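Local coordinates for surface glycan binding protein B (Bacteroides ovatus, PDB 6E57) that binds mixed-linkage beta-glucan, probably at the cell surface of a gut bacterium as part of its system for using cereal beta-glucan, at residues A[176-180]-A[181-185]. Residues are numbered along the deposited sequence; the frame is centred on the assembly and turned at random.
With PO4 (phosphate ion), chain M; PO4 (phosphate ion), chain L; PO4 (phosphate ion), chain J.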
ATOM      1  N   TYR A 176       5.235 -23.199  -1.939  1.00 43.88           N
ATOM      2  CA  TYR A 176       4.892 -22.428  -3.119  1.00 43.71           C
ATOM      3  C   TYR A 176       3.476 -22.816  -3.560  1.00 45.08           C
ATOM      4  O   TYR A 176       3.233 -23.959  -3.949  1.00 47.44           O
ATOM      5  CB  TYR A 176       5.927 -22.675  -4.218  1.00 41.60           C
ATOM      6  CG  TYR A 176       5.758 -21.828  -5.453  1.00 41.51           C
ATOM      7  CD1 TYR A 176       6.182 -20.509  -5.487  1.00 41.26           C
ATOM      8  CD2 TYR A 176       5.184 -22.351  -6.596  1.00 42.13           C
ATOM      9  CE1 TYR A 176       6.036 -19.732  -6.625  1.00 41.37           C
ATOM     10  CE2 TYR A 176       5.027 -21.588  -7.741  1.00 41.94           C
ATOM     11  CZ  TYR A 176       5.455 -20.274  -7.759  1.00 40.55           C
ATOM     12  OH  TYR A 176       5.299 -19.535  -8.893  1.00 38.36           O
ATOM     13  N   VAL A 177       2.548 -21.858  -3.485  1.00 45.54           N
ATOM     14  CA  VAL A 177       1.135 -22.108  -3.750  1.00 46.36           C
ATOM     15  C   VAL A 177       0.799 -21.610  -5.159  1.00 47.27           C
ATOM     16  O   VAL A 177       1.038 -20.454  -5.483  1.00 44.44           O
ATOM     17  CB  VAL A 177       0.237 -21.439  -2.689  1.00 46.33           C
ATOM     18  CG1 VAL A 177      -1.238 -21.734  -2.929  1.00 45.54           C
ATOM     19  CG2 VAL A 177       0.645 -21.839  -1.277  1.00 45.85           C
ATOM     20  N   GLU A 178       0.243 -22.507  -5.981  1.00 50.33           N
ATOM     21  CA  GLU A 178      -0.342 -22.142  -7.262  1.00 53.86           C
ATOM     22  C   GLU A 178      -1.722 -21.524  -7.011  1.00 54.59           C
ATOM     23  O   GLU A 178      -2.492 -22.025  -6.192  1.00 57.67           O
ATOM     24  CB  GLU A 178      -0.429 -23.359  -8.182  1.00 55.32           C
ATOM     25  CG  GLU A 178       0.931 -23.874  -8.616  1.00 58.12           C
ATOM     26  CD  GLU A 178       0.977 -24.439 -10.024  1.00 60.07           C
ATOM     27  OE1 GLU A 178      -0.061 -24.960 -10.491  1.00 62.49           O
ATOM     28  OE2 GLU A 178       2.050 -24.348 -10.656  1.00 65.76           O
ATOM     29  N   SER A 179      -2.013 -20.435  -7.730  1.00 55.82           N
ATOM     30  CA  SER A 179      -3.195 -19.616  -7.501  1.00 56.71           C
ATOM     31  C   SER A 179      -3.792 -19.164  -8.838  1.00 58.54           C
ATOM     32  O   SER A 179      -3.104 -19.149  -9.859  1.00 56.25           O
ATOM     33  CB  SER A 179      -2.846 -18.437  -6.628  1.00 56.75           C
ATOM     34  OG  SER A 179      -3.954 -17.563  -6.479  1.00 58.27           O
ATOM     35  N   ALA A 180      -5.080 -18.802  -8.807  1.00 60.17           N
ATOM     36  CA  ALA A 180      -5.779 -18.211  -9.951  1.00 61.13           C
ATOM     37  C   ALA A 180      -5.208 -16.813 -10.228  1.00 61.58           C
ATOM     38  O   ALA A 180      -5.107 -16.393 -11.383  1.00 65.83           O
ATOM     39  CB  ALA A 180      -7.264 -18.159  -9.682  1.00 59.42           C
ATOM     40  N   ASP A 181      -4.849 -16.108  -9.148  1.00 61.40           N
ATOM     41  CA  ASP A 181      -4.096 -14.853  -9.206  1.00 58.44           C
ATOM     42  C   ASP A 181      -2.603 -15.196  -9.091  1.00 56.01           C
ATOM     43  O   ASP A 181      -2.184 -16.284  -9.501  1.00 53.23           O
ATOM     44  CB  ASP A 181      -4.574 -13.875  -8.127  1.00 60.12           C
ATOM     45  CG  ASP A 181      -6.083 -13.806  -7.976  1.00 59.67           C
ATOM     46  OD1 ASP A 181      -6.785 -14.033  -8.978  1.00 62.94           O
ATOM     47  OD2 ASP A 181      -6.540 -13.536  -6.854  1.00 64.96           O
ATOM     48  N   GLU A 182      -1.806 -14.270  -8.540  1.00 52.44           N
ATOM     49  CA  GLU A 182      -0.364 -14.450  -8.430  1.00 48.74           C
ATOM     50  C   GLU A 182      -0.061 -15.571  -7.427  1.00 47.15           C
ATOM     51  O   GLU A 182      -0.721 -15.689  -6.391  1.00 45.63           O
ATOM     52  CB  GLU A 182       0.328 -13.151  -8.012  1.00 48.98           C
ATOM     53  CG  GLU A 182       1.829 -13.185  -8.247  1.00 49.20           C
ATOM     54  CD  GLU A 182       2.589 -11.902  -7.963  1.00 49.98           C
ATOM     55  OE1 GLU A 182       1.956 -10.914  -7.534  1.00 47.42           O
ATOM     56  OE2 GLU A 182       3.821 -11.900  -8.174  1.00 50.26           O
ATOM     57  N   ASN A 183       0.942 -16.389  -7.767  1.00 45.37           N
ATOM     58  CA  ASN A 183       1.467 -17.420  -6.890  1.00 43.91           C
ATOM     59  C   ASN A 183       2.271 -16.750  -5.770  1.00 43.75           C
ATOM     60  O   ASN A 183       2.759 -15.627  -5.929  1.00 43.95           O
ATOM     61  CB  ASN A 183       2.356 -18.419  -7.635  1.00 44.55           C
ATOM     62  CG  ASN A 183       1.646 -19.141  -8.760  1.00 44.91           C
ATOM     63  OD1 ASN A 183       0.424 -19.086  -8.877  1.00 45.18           O
ATOM     64  ND2 ASN A 183       2.415 -19.817  -9.598  1.00 43.67           N
ATOM     65  N   TYR A 184       2.413 -17.457  -4.647  1.00 41.23           N
ATOM     66  CA  TYR A 184       3.076 -16.910  -3.484  1.00 42.03           C
ATOM     67  C   TYR A 184       3.784 -18.025  -2.711  1.00 41.96           C
ATOM     68  O   TYR A 184       3.465 -19.200  -2.871  1.00 43.15           O
ATOM     69  CB  TYR A 184       2.070 -16.170  -2.599  1.00 42.35           C
ATOM     70  CG  TYR A 184       0.863 -16.972  -2.182  1.00 41.57           C
ATOM     71  CD1 TYR A 184       0.869 -17.710  -1.009  1.00 42.95           C
ATOM     72  CD2 TYR A 184      -0.297 -16.968  -2.937  1.00 40.84           C
ATOM     73  CE1 TYR A 184      -0.240 -18.437  -0.605  1.00 43.71           C
ATOM     74  CE2 TYR A 184      -1.414 -17.692  -2.549  1.00 41.73           C
ATOM     75  CZ  TYR A 184      -1.386 -18.431  -1.379  1.00 42.73           C
ATOM     76  OH  TYR A 184      -2.478 -19.153  -0.985  1.00 43.46           O
ATOM     77  N   LEU A 185       4.754 -17.620  -1.884  1.00 42.82           N
ATOM     78  CA  LEU A 185       5.453 -18.514  -0.983  1.00 43.52           C
ATOM     79  C   LEU A 185       4.833 -18.369   0.411  1.00 43.95           C
ATOM     80  O   LEU A 185       4.953 -17.323   1.047  1.00 42.55           O
ATOM     81  CB  LEU A 185       6.945 -18.167  -0.984  1.00 43.28           C
ATOM     82  CG  LEU A 185       7.869 -19.206  -0.352  1.00 44.39           C
ATOM     83  CD1 LEU A 185       7.871 -20.502  -1.150  1.00 43.71           C
ATOM     84  CD2 LEU A 185       9.283 -18.659  -0.232  1.00 45.27           C
TER
HETATM   85  P   PO4 M 511       2.208 -16.181 -11.539  1.00 91.34           P
HETATM   86  O1  PO4 M 511       3.089 -16.479 -12.736  1.00 82.75           O
HETATM   87  O2  PO4 M 511       1.307 -15.003 -11.842  1.00 82.85           O
HETATM   88  O3  PO4 M 511       3.064 -15.852 -10.332  1.00 86.94           O
HETATM   89  O4  PO4 M 511       1.364 -17.399 -11.243  1.00 76.90           O
HETATM   90  P   PO4 L 510      -5.670 -16.411  -3.172  1.00105.31           P
HETATM   91  O1  PO4 L 510      -4.974 -15.478  -4.138  1.00101.09           O
HETATM   92  O2  PO4 L 510      -5.081 -17.797  -3.306  1.00107.18           O
HETATM   93  O3  PO4 L 510      -7.150 -16.468  -3.497  1.00100.19           O
HETATM   94  O4  PO4 L 510      -5.454 -15.908  -1.758  1.00 93.25           O
HETATM   95  P   PO4 J 508       7.402 -17.279 -10.561  1.00 61.90           P
HETATM   96  O1  PO4 J 508       8.185 -16.370 -11.484  1.00 61.66           O
HETATM   97  O2  PO4 J 508       7.484 -18.697 -11.064  1.00 57.00           O
HETATM   98  O3  PO4 J 508       5.959 -16.826 -10.514  1.00 65.06           O
HETATM   99  O4  PO4 J 508       7.999 -17.215  -9.165  1.00 63.90           O
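Val177 and Tyr184 form the antiparallel hydrogen-bonded pair that closes the strands next to the turn of a beta hairpin, with Val177 N donating to Tyr184 O over 2.9 Å and a weaker bond returning from Tyr184 N to Val177 O. Tyr176 and Leu185 make the adjoining non-hydrogen-bonded pair, and the chain turns back through residues 178 to 183. The hairpin illustrates how a turn can be tied by side chains where the strand bonds stop. Asn183 does this with both ends of its amide. Asn183 ND2 donates to Tyr176 OH at 3.0 Å, an almost straight bond in the amide plane, although the phenol ring stands nearly perpendicular to that plane (89°). Asn183 OD1 accepts Ser179 N at 3.0 Å, the donor lying well above the carbonyl plane. Tyr176 can span the distance because its ring is swung anti to the backbone N (chi1 -174°), running beside Asn183 CB toward the turn. A phenylalanine at Tyr176 would probably leave Asn183 ND2 without this acceptor and its amide less firmly held against rotation. On the other side of the hairpin, Val177 lies over a face of the Tyr184 ring in a CH-pi contact, CB 3.9 Å from the ring centroid, while Val177 CG2 meets CE1 of Tyr184 at 3.6 Å. Near the tip, Ser179 OG weakly accepts Asp181 N. Phosphate ions, probably from the crystallisation liquor, lie around the turn; one takes a weak bond from Tyr176 OH, another from Asn183 N. Arg152 makes a cation-pi contact with the Tyr184 ring, and Leu185 packs on Leu158, Val161 and Pro174. Leu185 also bonds through its backbone to Leu153, so strand 184-188 is the middle member of a three-stranded antiparallel sheet, between strand 150-154 and the outer strand 175-177, with the turn projecting at the surface.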